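Local coordinates for D-methionine-binding lipoprotein MetQ (Escherichia coli, PDB 4YAH) that serves as the substrate-binding component of an ATP-driven D-methionine permease and in this crystal holds a methionine molecule, at residues Lys120-Leu124 against Gly217-Glu221; Val106-Phe110 against Tyr250-Tyr256; Pro30-Val35 against Asn242-Phe246; Ile114-Ser118 against Leu211-Asp216. All blocks are in the same frame, centred on the assembly; numbering follows the deposited sequence.

How the interactions relate
The four contacts fall into two pairs, one in each lobe of a type 2 periplasmic binding-protein fold. Interactions 2 and 3, with centres about 15 Å apart, both pack helices on the six-stranded sheet and touch through V106 and V243. Interactions 1 and 4, about 7 Å apart between centres, share the five-stranded sheet, in which strands 115-117 and 219-220 are neighbours. Interactions 1 and 3 lie about 40 Å apart between centres, on opposite sides of the chain's centre. Along the chain, interactions 1 and 4 are nested inside the loops closed by 2 and by 3, so the polypeptide leaves the first lobe and returns to it. Methionine binds between the lobes.

Interaction 1: Lys120-Leu124 against Gly217-Glu221; sequences KIKSL and GIFVE
I218 spreads its branched side chain against loop 120-124 and meets four successive residues, I121 to L124. The site is at the margin of the five-stranded sheet in one lobe of a periplasmic binding-protein fold: I218 leads into outermost strand 219-220, while 120-124 follows the neighbouring strand 115-117. The tip, CD1, is 3.8 Å from I121 O and 4.1 Å from I121 CG1, and the two isoleucine side chains cross at about a right angle. The other branch, CG2, stands anti to the backbone N because CG1 takes the position beside it (chi1 -61°). It rests 4.2 Å from S123 CA and 4.4 Å from L124 CG; a beta-branched residue suits the place, since each arm has its own apolar neighbour. With an alanine here, I121 CG1 and L124 CG would probably lose their apolar mate and a gap would open between loop and strand. S123 points its CB away from I218, and its OG is hydrogen-bonded to D125 N. No hydrogen bond joins the segments, so the contact is one of apolar packing. Buried F219, which also touches L148 and L149 of helix 139-151, receives L124 CD2 at its ring edge, 4.0 Å from CE1.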
loop_
_atom_site.group_PDB
_atom_site.type_symbol
_atom_site.label_atom_id
_atom_site.label_comp_id
_atom_site.label_asym_id
_atom_site.label_seq_id
_atom_site.Cartn_x
_atom_site.Cartn_y
_atom_site.Cartn_z
ATOM N N LYS A 120 19.021 10.241 7.189
ATOM C CA LYS A 120 20.266 10.251 7.980
ATOM C C LYS A 120 21.425 9.482 7.350
ATOM O O LYS A 120 22.587 9.838 7.582
ATOM C CB LYS A 120 20.009 9.701 9.377
ATOM C CG LYS A 120 19.039 10.598 10.153
ATOM C CD LYS A 120 18.750 10.076 11.536
ATOM C CE LYS A 120 17.794 10.975 12.277
ATOM N NZ LYS A 120 16.505 11.088 11.548
ATOM N N ILE A 121 21.114 8.445 6.576
ATOM C CA ILE A 121 22.113 7.587 5.934
ATOM C C ILE A 121 21.765 7.337 4.468
ATOM O O ILE A 121 20.609 7.487 4.056
ATOM C CB ILE A 121 22.255 6.230 6.663
ATOM C CG1 ILE A 121 20.993 5.357 6.525
ATOM C CG2 ILE A 121 22.594 6.460 8.119
ATOM C CD1 ILE A 121 21.119 3.972 7.134
ATOM N N LYS A 122 22.776 6.957 3.690
ATOM C CA LYS A 122 22.606 6.668 2.271
ATOM C C LYS A 122 22.800 5.183 1.987
ATOM O O LYS A 122 22.493 4.711 0.903
ATOM C CB LYS A 122 23.590 7.483 1.432
ATOM C CG LYS A 122 23.099 8.882 1.045
ATOM C CD LYS A 122 23.993 9.989 1.590
ATOM C CE LYS A 122 25.447 9.859 1.136
ATOM N NZ LYS A 122 26.258 11.076 1.452
ATOM N N SER A 123 23.333 4.461 2.966
ATOM C CA SER A 123 23.672 3.055 2.782
ATOM C C SER A 123 23.623 2.319 4.104
ATOM O O SER A 123 23.821 2.926 5.168
ATOM C CB SER A 123 25.073 2.932 2.168
ATOM O OG SER A 123 25.729 1.773 2.629
ATOM N N LEU A 124 23.416 1.009 4.048
ATOM C CA LEU A 124 23.394 0.211 5.264
ATOM C C LEU A 124 24.777 0.168 5.907
ATOM O O LEU A 124 24.892 -0.148 7.085
ATOM C CB LEU A 124 22.888 -1.203 4.985
ATOM C CG LEU A 124 21.414 -1.250 4.545
ATOM C CD1 LEU A 124 20.952 -2.684 4.334
ATOM C CD2 LEU A 124 20.494 -0.515 5.538
ATOM N N GLY A 217 15.046 5.066 -2.551
ATOM C CA GLY A 217 15.133 3.851 -1.767
ATOM C C GLY A 217 16.558 3.391 -1.540
ATOM O O GLY A 217 17.363 3.359 -2.461
ATOM N N ILE A 218 16.872 3.059 -0.297
ATOM C CA ILE A 218 18.140 2.416 0.024
ATOM C C ILE A 218 18.096 0.929 -0.334
ATOM O O ILE A 218 19.107 0.324 -0.675
ATOM C CB ILE A 218 18.458 2.574 1.489
ATOM C CG1 ILE A 218 18.589 4.064 1.832
ATOM C CG2 ILE A 218 19.750 1.843 1.846
ATOM C CD1 ILE A 218 18.761 4.311 3.285
ATOM N N PHE A 219 16.913 0.338 -0.214
ATOM C CA PHE A 219 16.682 -1.028 -0.657
ATOM C C PHE A 219 15.205 -1.118 -0.966
ATOM O O PHE A 219 14.429 -0.324 -0.448
ATOM C CB PHE A 219 17.097 -2.060 0.390
ATOM C CG PHE A 219 16.553 -1.800 1.765
ATOM C CD1 PHE A 219 17.332 -1.181 2.733
ATOM C CD2 PHE A 219 15.259 -2.167 2.092
ATOM C CE1 PHE A 219 16.828 -0.945 4.001
ATOM C CE2 PHE A 219 14.756 -1.935 3.354
ATOM C CZ PHE A 219 15.541 -1.334 4.313
ATOM N N VAL A 220 14.858 -2.067 -1.824
ATOM C CA VAL A 220 13.509 -2.189 -2.359
ATOM C C VAL A 220 13.146 -3.659 -2.477
ATOM O O VAL A 220 13.961 -4.497 -2.855
ATOM C CB VAL A 220 13.387 -1.518 -3.747
ATOM C CG1 VAL A 220 11.914 -1.455 -4.183
ATOM C CG2 VAL A 220 14.003 -0.147 -3.723
ATOM N N GLU A 221 11.915 -3.950 -2.100
ATOM C CA GLU A 221 11.274 -5.237 -2.304
ATOM C C GLU A 221 11.279 -5.667 -3.773
ATOM O O GLU A 221 11.194 -4.802 -4.649
ATOM C CB GLU A 221 9.854 -5.101 -1.773
ATOM C CG GLU A 221 9.028 -6.349 -1.627
ATOM C CD GLU A 221 7.636 -5.984 -1.109
ATOM O OE1 GLU A 221 6.950 -5.191 -1.797
ATOM O OE2 GLU A 221 7.255 -6.451 -0.011
#

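Interaction 2: Val106-Phe110 against Tyr250-Tyr256; sequences VGNTF and YQSDEVY
F110 directs its CB toward segment 250-256, and with CG beside the backbone N (chi1 -55°) the far end of the ring is carried in among three side chains. CE2 meets Y250 CE2 at 3.7 Å. At the tip, CZ has V255 CG1 in the ring plane at 3.9 Å, and CE1 touches Y256 CD1 at 3.7 Å, where the two rings meet edge to edge. A large flat side chain suits this place because its far end can reach three partners at once, with V255 and Y256 at its edge. Next to it, T109 sets its methyl CG2 over one face of the Y250 ring, 3.8 Å from the centroid and offset toward the rim, a CH-pi contact. A threonine can do this while keeping its hydroxyl on a separate branch. The polar tie comes from Q251, whose extended side chain brings NE2 to a lone pair of N108 O (3.0 Å, N-H...O 158°), in the carbonyl plane. G107 lies alongside, and a beta carbon there would crowd Q251 NE2. The side-chain amide of N108 is engaged elsewhere, ND2 donating to G270 O. Q251 centres an inverse gamma turn linking helices 241-250 and 253-262. The contact thus packs this helix junction on strand 103-111, which lies between strands 229-234 and 268-269, while helix 41-57 touches Y250 and V255.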
loop_
_atom_site.group_PDB
_atom_site.type_symbol
_atom_site.label_atom_id
_atom_site.label_comp_id
_atom_site.label_asym_id
_atom_site.label_seq_id
_atom_site.Cartn_x
_atom_site.Cartn_y
_atom_site.Cartn_z
ATOM N N VAL A 106 -12.596 -7.257 -6.508
ATOM C CA VAL A 106 -13.230 -7.308 -7.813
ATOM C C VAL A 106 -12.264 -6.949 -8.925
ATOM O O VAL A 106 -12.644 -6.866 -10.089
ATOM C CB VAL A 106 -14.476 -6.370 -7.886
ATOM C CG1 VAL A 106 -15.548 -6.843 -6.897
ATOM C CG2 VAL A 106 -14.104 -4.913 -7.624
ATOM N N GLY A 107 -10.988 -6.772 -8.589
ATOM C CA GLY A 107 -10.003 -6.490 -9.609
ATOM C C GLY A 107 -8.673 -6.066 -9.003
ATOM O O GLY A 107 -8.665 -5.452 -7.931
ATOM N N ASN A 108 -7.579 -6.393 -9.693
ATOM C CA ASN A 108 -6.240 -5.948 -9.308
ATOM C C ASN A 108 -5.911 -4.587 -9.871
ATOM O O ASN A 108 -6.339 -4.247 -10.963
ATOM C CB ASN A 108 -5.172 -6.922 -9.806
ATOM C CG ASN A 108 -5.308 -8.288 -9.224
ATOM O OD1 ASN A 108 -5.915 -8.482 -8.172
ATOM N ND2 ASN A 108 -4.709 -9.264 -9.901
ATOM N N THR A 109 -5.088 -3.835 -9.151
ATOM C CA THR A 109 -4.576 -2.573 -9.660
ATOM C C THR A 109 -3.067 -2.736 -9.849
ATOM O O THR A 109 -2.649 -3.425 -10.790
ATOM C CB THR A 109 -4.957 -1.390 -8.729
ATOM O OG1 THR A 109 -4.446 -1.608 -7.408
ATOM C CG2 THR A 109 -6.492 -1.238 -8.657
ATOM N N PHE A 110 -2.252 -2.151 -8.964
ATOM C CA PHE A 110 -0.794 -2.230 -9.103
ATOM C C PHE A 110 -0.117 -2.900 -7.919
ATOM O O PHE A 110 -0.624 -2.868 -6.795
ATOM C CB PHE A 110 -0.176 -0.833 -9.289
ATOM C CG PHE A 110 -0.759 -0.071 -10.438
ATOM C CD1 PHE A 110 -0.303 -0.281 -11.730
ATOM C CD2 PHE A 110 -1.769 0.849 -10.228
ATOM C CE1 PHE A 110 -0.849 0.416 -12.794
ATOM C CE2 PHE A 110 -2.330 1.549 -11.296
ATOM C CZ PHE A 110 -1.862 1.331 -12.576
ATOM N N TYR A 250 -10.219 1.605 -14.466
ATOM C CA TYR A 250 -8.959 1.632 -13.731
ATOM C C TYR A 250 -7.906 0.761 -14.431
ATOM O O TYR A 250 -6.723 1.123 -14.526
ATOM C CB TYR A 250 -9.196 1.156 -12.307
ATOM C CG TYR A 250 -8.182 1.651 -11.284
ATOM C CD1 TYR A 250 -8.561 2.538 -10.295
ATOM C CD2 TYR A 250 -6.867 1.227 -11.305
ATOM C CE1 TYR A 250 -7.664 2.995 -9.347
ATOM C CE2 TYR A 250 -5.956 1.683 -10.352
ATOM C CZ TYR A 250 -6.365 2.573 -9.388
ATOM O OH TYR A 250 -5.481 3.047 -8.434
ATOM N N GLN A 251 -8.335 -0.409 -14.897
ATOM C CA GLN A 251 -7.450 -1.340 -15.580
ATOM C C GLN A 251 -7.279 -0.947 -17.052
ATOM O O GLN A 251 -7.683 -1.684 -17.964
ATOM C CB GLN A 251 -8.003 -2.759 -15.461
ATOM C CG GLN A 251 -8.180 -3.208 -14.030
ATOM C CD GLN A 251 -8.680 -4.643 -13.930
ATOM O OE1 GLN A 251 -9.298 -5.166 -14.864
ATOM N NE2 GLN A 251 -8.417 -5.287 -12.792
ATOM N N SER A 252 -6.680 0.221 -17.270
ATOM C CA SER A 252 -6.531 0.768 -18.614
ATOM C C SER A 252 -5.118 1.261 -18.826
ATOM O O SER A 252 -4.419 1.570 -17.867
ATOM C CB SER A 252 -7.526 1.903 -18.847
ATOM O OG SER A 252 -7.300 3.002 -17.966
ATOM N N ASP A 253 -4.702 1.334 -20.082
ATOM C CA ASP A 253 -3.371 1.835 -20.407
ATOM C C ASP A 253 -3.185 3.263 -19.907
ATOM O O ASP A 253 -2.107 3.625 -19.451
ATOM C CB ASP A 253 -3.123 1.781 -21.917
ATOM C CG ASP A 253 -3.028 0.360 -22.450
ATOM O OD1 ASP A 253 -2.703 -0.559 -21.667
ATOM O OD2 ASP A 253 -3.270 0.164 -23.660
ATOM N N GLU A 254 -4.239 4.069 -19.974
ATOM C CA GLU A 254 -4.148 5.457 -19.561
ATOM C C GLU A 254 -3.789 5.539 -18.078
ATOM O O GLU A 254 -2.953 6.347 -17.668
ATOM C CB GLU A 254 -5.469 6.171 -19.846
ATOM C CG GLU A 254 -5.379 7.672 -19.852
ATOM C CD GLU A 254 -6.627 8.318 -20.414
ATOM O OE1 GLU A 254 -7.319 7.667 -21.227
ATOM O OE2 GLU A 254 -6.917 9.475 -20.040
ATOM N N VAL A 255 -4.387 4.659 -17.283
ATOM C CA VAL A 255 -4.153 4.664 -15.850
ATOM C C VAL A 255 -2.746 4.134 -15.574
ATOM O O VAL A 255 -2.025 4.693 -14.739
ATOM C CB VAL A 255 -5.237 3.844 -15.096
ATOM C CG1 VAL A 255 -4.855 3.631 -13.641
ATOM C CG2 VAL A 255 -6.562 4.546 -15.156
ATOM N N TYR A 256 -2.335 3.082 -16.275
ATOM C CA TYR A 256 -0.992 2.559 -16.080
ATOM C C TYR A 256 0.051 3.622 -16.391
ATOM O O TYR A 256 1.020 3.802 -15.650
ATOM C CB TYR A 256 -0.715 1.325 -16.951
ATOM C CG TYR A 256 0.754 0.996 -16.942
ATOM C CD1 TYR A 256 1.344 0.436 -15.818
ATOM C CD2 TYR A 256 1.562 1.300 -18.027
ATOM C CE1 TYR A 256 2.697 0.163 -15.778
ATOM C CE2 TYR A 256 2.919 1.030 -18.002
ATOM C CZ TYR A 256 3.479 0.460 -16.875
ATOM O OH TYR A 256 4.830 0.189 -16.836
#

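Interaction 3: Pro30-Val35 against Asn242-Phe246; sequences PNHIKV and NVKKF
N242 ND2 donates to P30 O over 2.9 Å in a nearly straight bond, with an N-H...O angle of 165°. The oxygen lies in the asparagine's amide plane, although the donor stands well above the carbonyl plane of P30. This bond ties helix 241-250 to the loop just before strand 32-38, in an alpha/beta lobe of the binding-protein fold where the helix packs across a mixed sheet; the local axes pass 9.3 Å apart with a signed crossing angle of -61°. An asparagine suits the place because it can donate through ND2 while OD1 meets a water 2.7 Å away. That water accepts from K245 NZ and also lies beside N31 OD1; a second water again joins K245 NZ to N31 OD1. N31 holds its remaining amide end, ND2, on G58 O. Beside these polar groups the alternating strand residues I33 and V35 both face the helix. I33, with CG1 anti to the backbone N (chi1 -176°), extends CD1 to 4.1 Å from V243 CG2, against the backbone of N242. Beta-branched residues suit a strand and give the helix an apolar surface, which V61 of strand 60-66 extends. Further along, V35 CG2 sits almost exactly over the centre of the F246 ring, 3.9 Å from its centroid.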
loop_
_atom_site.group_PDB
_atom_site.type_symbol
_atom_site.label_atom_id
_atom_site.label_comp_id
_atom_site.label_asym_id
_atom_site.label_seq_id
_atom_site.Cartn_x
_atom_site.Cartn_y
_atom_site.Cartn_z
ATOM N N PRO A 30 -28.383 5.959 -10.221
ATOM C CA PRO A 30 -27.881 4.706 -10.791
ATOM C C PRO A 30 -26.660 4.870 -11.700
ATOM O O PRO A 30 -26.124 3.869 -12.188
ATOM C CB PRO A 30 -29.081 4.179 -11.588
ATOM C CG PRO A 30 -29.906 5.359 -11.883
ATOM C CD PRO A 30 -29.716 6.322 -10.757
ATOM N N ASN A 31 -26.238 6.105 -11.934
ATOM C CA ASN A 31 -25.070 6.341 -12.763
ATOM C C ASN A 31 -23.926 6.930 -11.958
ATOM O O ASN A 31 -23.019 7.520 -12.522
ATOM C CB ASN A 31 -25.397 7.260 -13.919
ATOM C CG ASN A 31 -24.303 7.280 -14.948
ATOM O OD1 ASN A 31 -23.794 6.231 -15.347
ATOM N ND2 ASN A 31 -23.883 8.471 -15.338
ATOM N N HIS A 32 -23.992 6.753 -10.643
ATOM C CA HIS A 32 -23.030 7.342 -9.712
ATOM C C HIS A 32 -22.410 6.266 -8.835
ATOM O O HIS A 32 -23.115 5.385 -8.352
ATOM C CB HIS A 32 -23.730 8.378 -8.841
ATOM C CG HIS A 32 -22.825 9.108 -7.909
ATOM N ND1 HIS A 32 -22.104 10.219 -8.293
ATOM C CD2 HIS A 32 -22.551 8.914 -6.597
ATOM C CE1 HIS A 32 -21.407 10.665 -7.264
ATOM N NE2 HIS A 32 -21.664 9.892 -6.221
ATOM N N ILE A 33 -21.086 6.324 -8.634
ATOM C CA ILE A 33 -20.422 5.416 -7.714
ATOM C C ILE A 33 -19.386 6.192 -6.898
ATOM O O ILE A 33 -18.696 7.039 -7.430
ATOM C CB ILE A 33 -19.755 4.227 -8.473
ATOM C CG1 ILE A 33 -19.142 3.223 -7.503
ATOM C CG2 ILE A 33 -18.718 4.720 -9.463
ATOM C CD1 ILE A 33 -18.598 1.973 -8.190
ATOM N N LYS A 34 -19.329 5.915 -5.603
ATOM C CA LYS A 34 -18.329 6.533 -4.725
ATOM C C LYS A 34 -17.196 5.532 -4.478
ATOM O O LYS A 34 -17.454 4.403 -4.047
ATOM C CB LYS A 34 -18.952 6.957 -3.396
ATOM C CG LYS A 34 -19.989 8.091 -3.485
ATOM C CD LYS A 34 -20.357 8.568 -2.104
ATOM C CE LYS A 34 -21.342 9.727 -2.164
ATOM N NZ LYS A 34 -21.623 10.295 -0.815
ATOM N N VAL A 35 -15.957 5.950 -4.736
ATOM C CA VAL A 35 -14.792 5.082 -4.544
ATOM C C VAL A 35 -13.801 5.721 -3.594
ATOM O O VAL A 35 -13.371 6.847 -3.819
ATOM C CB VAL A 35 -14.084 4.778 -5.862
ATOM C CG1 VAL A 35 -12.976 3.753 -5.647
ATOM C CG2 VAL A 35 -15.073 4.248 -6.906
ATOM N N ASN A 242 -21.924 -0.736 -12.128
ATOM C CA ASN A 242 -21.043 0.428 -12.005
ATOM C C ASN A 242 -19.686 0.019 -11.468
ATOM O O ASN A 242 -18.691 0.625 -11.822
ATOM C CB ASN A 242 -21.650 1.507 -11.123
ATOM C CG ASN A 242 -22.828 2.171 -11.785
ATOM O OD1 ASN A 242 -23.012 2.043 -12.997
ATOM N ND2 ASN A 242 -23.608 2.900 -11.011
ATOM N N VAL A 243 -19.662 -1.012 -10.629
ATOM C CA VAL A 243 -18.407 -1.569 -10.123
ATOM C C VAL A 243 -17.608 -2.131 -11.293
ATOM O O VAL A 243 -16.408 -1.863 -11.427
ATOM C CB VAL A 243 -18.672 -2.666 -9.080
ATOM C CG1 VAL A 243 -17.393 -3.469 -8.757
ATOM C CG2 VAL A 243 -19.255 -2.049 -7.818
ATOM N N LYS A 244 -18.274 -2.899 -12.155
ATOM C CA LYS A 244 -17.598 -3.521 -13.288
ATOM C C LYS A 244 -17.012 -2.443 -14.187
ATOM O O LYS A 244 -15.880 -2.570 -14.665
ATOM C CB LYS A 244 -18.548 -4.408 -14.086
ATOM C CG LYS A 244 -19.032 -5.634 -13.343
ATOM C CD LYS A 244 -19.967 -6.454 -14.258
ATOM C CE LYS A 244 -20.898 -7.323 -13.468
ATOM N NZ LYS A 244 -21.825 -8.090 -14.362
ATOM N N LYS A 245 -17.767 -1.368 -14.392
ATOM C CA LYS A 245 -17.296 -0.274 -15.222
ATOM C C LYS A 245 -16.067 0.395 -14.622
ATOM O O LYS A 245 -15.124 0.724 -15.337
ATOM C CB LYS A 245 -18.384 0.778 -15.402
ATOM C CG LYS A 245 -19.492 0.370 -16.345
ATOM C CD LYS A 245 -20.519 1.483 -16.401
ATOM C CE LYS A 245 -21.611 1.163 -17.373
ATOM N NZ LYS A 245 -22.790 2.035 -17.141
ATOM N N PHE A 246 -16.096 0.627 -13.318
ATOM C CA PHE A 246 -14.990 1.311 -12.676
ATOM C C PHE A 246 -13.733 0.451 -12.782
ATOM O O PHE A 246 -12.631 0.942 -13.022
ATOM C CB PHE A 246 -15.291 1.611 -11.218
ATOM C CG PHE A 246 -14.161 2.267 -10.523
ATOM C CD1 PHE A 246 -13.832 3.565 -10.831
ATOM C CD2 PHE A 246 -13.390 1.573 -9.614
ATOM C CE1 PHE A 246 -12.766 4.187 -10.221
ATOM C CE2 PHE A 246 -12.306 2.197 -8.998
ATOM C CZ PHE A 246 -12.011 3.499 -9.304
HETATM O O HOH W 1 -24.049 3.318 -15.165
HETATM O O HOH W 2 -22.312 4.770 -17.264
#

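Interaction 4: Ile114-Ser118 against Leu211-Asp216; sequences IAGYS and LTPAKD
Y117 brings its ring edge-on to the short helix 213-216 and the residues just before it, and its packing contacts carry most of the meeting. With CG beside the backbone N (chi1 -56°), the ring runs past L211, the two side chains sliding by each other in opposite directions with Y117 CE1 3.9 Å from L211 CB. D216 CB meets the ring edge in plane, 3.9 Å from Y117 CD1. The hydroxyl end packs on the proline ring, Y117 OH lying 3.3 Å from P213 CD; the proline nitrogen has no hydrogen to offer it. Further along strand 115-117, A115 points the same way as Y117, and its CB packs on P213 CB at 3.9 Å; a residue this small lets the proline come close to the strand.

The polar contacts are of another kind. S118 N donates to a water at 3.0 Å, which in turn lies 2.7 Å from D216 O and so links the residue after the strand to the end of the helix. Within segment 211-216, T212 N donates to the anti lone pair of D216 OD2 at 3.0 Å, while T212 OG1, at the N-cap, accepts a weak bond from K215 N.

A leucine in place of Y117 would probably leave the P213 ring without the hydroxyl end that packs on it and D216 CB without the ring edge it meets, opening a gap between strand and helix. Since T212 N and D216 OD2 pair within their own segment and no direct hydrogen bond crosses, the chemistry implies that strand and helix are matched chiefly by shape, with water making the polar link.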
loop_
_atom_site.group_PDB
_atom_site.type_symbol
_atom_site.label_atom_id
_atom_site.label_comp_id
_atom_site.label_asym_id
_atom_site.label_seq_id
_atom_site.Cartn_x
_atom_site.Cartn_y
_atom_site.Cartn_z
ATOM N N ILE A 114 7.753 -2.079 -1.949
ATOM C CA ILE A 114 7.998 -1.195 -0.827
ATOM C C ILE A 114 9.501 -1.016 -0.620
ATOM O O ILE A 114 10.293 -1.905 -0.930
ATOM C CB ILE A 114 7.326 -1.728 0.448
ATOM C CG1 ILE A 114 7.144 -0.609 1.465
ATOM C CG2 ILE A 114 8.069 -2.939 1.005
ATOM C CD1 ILE A 114 6.230 -1.015 2.620
ATOM N N ALA A 115 9.874 0.148 -0.100
ATOM C CA ALA A 115 11.287 0.489 0.056
ATOM C C ALA A 115 11.606 1.004 1.451
ATOM O O ALA A 115 10.724 1.422 2.199
ATOM C CB ALA A 115 11.686 1.512 -0.978
ATOM N N GLY A 116 12.887 0.918 1.793
ATOM C CA GLY A 116 13.432 1.534 2.992
ATOM C C GLY A 116 14.049 2.875 2.628
ATOM O O GLY A 116 14.706 3.000 1.593
ATOM N N TYR A 117 13.810 3.872 3.470
ATOM C CA TYR A 117 14.235 5.249 3.229
ATOM C C TYR A 117 14.924 5.807 4.448
ATOM O O TYR A 117 14.700 5.336 5.555
ATOM C CB TYR A 117 13.050 6.165 2.897
ATOM C CG TYR A 117 12.194 5.744 1.728
ATOM C CD1 TYR A 117 12.460 6.197 0.446
ATOM C CD2 TYR A 117 11.102 4.895 1.907
ATOM C CE1 TYR A 117 11.662 5.820 -0.632
ATOM C CE2 TYR A 117 10.299 4.510 0.844
ATOM C CZ TYR A 117 10.580 4.972 -0.423
ATOM O OH TYR A 117 9.795 4.610 -1.497
ATOM N N SER A 118 15.740 6.840 4.244
ATOM C CA SER A 118 16.377 7.514 5.357
ATOM C C SER A 118 16.736 8.950 5.009
ATOM O O SER A 118 17.053 9.242 3.858
ATOM C CB SER A 118 17.642 6.778 5.772
ATOM O OG SER A 118 18.251 7.483 6.826
ATOM N N LEU A 211 9.035 11.026 -2.437
ATOM C CA LEU A 211 9.982 9.918 -2.469
ATOM C C LEU A 211 9.429 8.764 -3.293
ATOM O O LEU A 211 8.230 8.483 -3.254
ATOM C CB LEU A 211 10.290 9.426 -1.060
ATOM C CG LEU A 211 10.830 10.469 -0.088
ATOM C CD1 LEU A 211 11.038 9.841 1.283
ATOM C CD2 LEU A 211 12.112 11.044 -0.611
ATOM N N THR A 212 10.309 8.113 -4.038
ATOM C CA THR A 212 9.976 6.875 -4.740
ATOM C C THR A 212 11.075 5.854 -4.537
ATOM O O THR A 212 12.221 6.211 -4.283
ATOM C CB THR A 212 9.789 7.063 -6.255
ATOM O OG1 THR A 212 11.032 7.459 -6.850
ATOM C CG2 THR A 212 8.706 8.079 -6.552
ATOM N N PRO A 213 10.734 4.560 -4.653
ATOM C CA PRO A 213 11.770 3.559 -4.431
ATOM C C PRO A 213 12.981 3.734 -5.339
ATOM O O PRO A 213 14.112 3.640 -4.849
ATOM C CB PRO A 213 11.034 2.239 -4.727
ATOM C CG PRO A 213 9.644 2.531 -4.279
ATOM C CD PRO A 213 9.393 3.946 -4.730
ATOM N N ALA A 214 12.776 3.989 -6.627
ATOM C CA ALA A 214 13.918 3.977 -7.545
ATOM C C ALA A 214 14.835 5.165 -7.297
ATOM O O ALA A 214 16.038 5.069 -7.506
ATOM C CB ALA A 214 13.465 3.978 -8.973
ATOM N N LYS A 215 14.271 6.280 -6.862
ATOM C CA LYS A 215 15.058 7.501 -6.713
ATOM C C LYS A 215 15.668 7.603 -5.333
ATOM O O LYS A 215 16.795 8.060 -5.185
ATOM C CB LYS A 215 14.198 8.736 -6.983
ATOM C CG LYS A 215 14.955 10.051 -6.877
ATOM C CD LYS A 215 16.077 10.134 -7.904
ATOM C CE LYS A 215 16.666 11.539 -7.981
ATOM N NZ LYS A 215 17.169 12.012 -6.660
ATOM N N ASP A 216 14.937 7.152 -4.322
ATOM C CA ASP A 216 15.293 7.451 -2.939
ATOM C C ASP A 216 15.479 6.225 -2.063
ATOM O O ASP A 216 16.049 6.316 -0.967
ATOM C CB ASP A 216 14.223 8.359 -2.350
ATOM C CG ASP A 216 13.985 9.577 -3.205
ATOM O OD1 ASP A 216 14.850 10.489 -3.175
ATOM O OD2 ASP A 216 12.957 9.617 -3.918
HETATM O O HOH W 3 15.936 7.624 1.343
#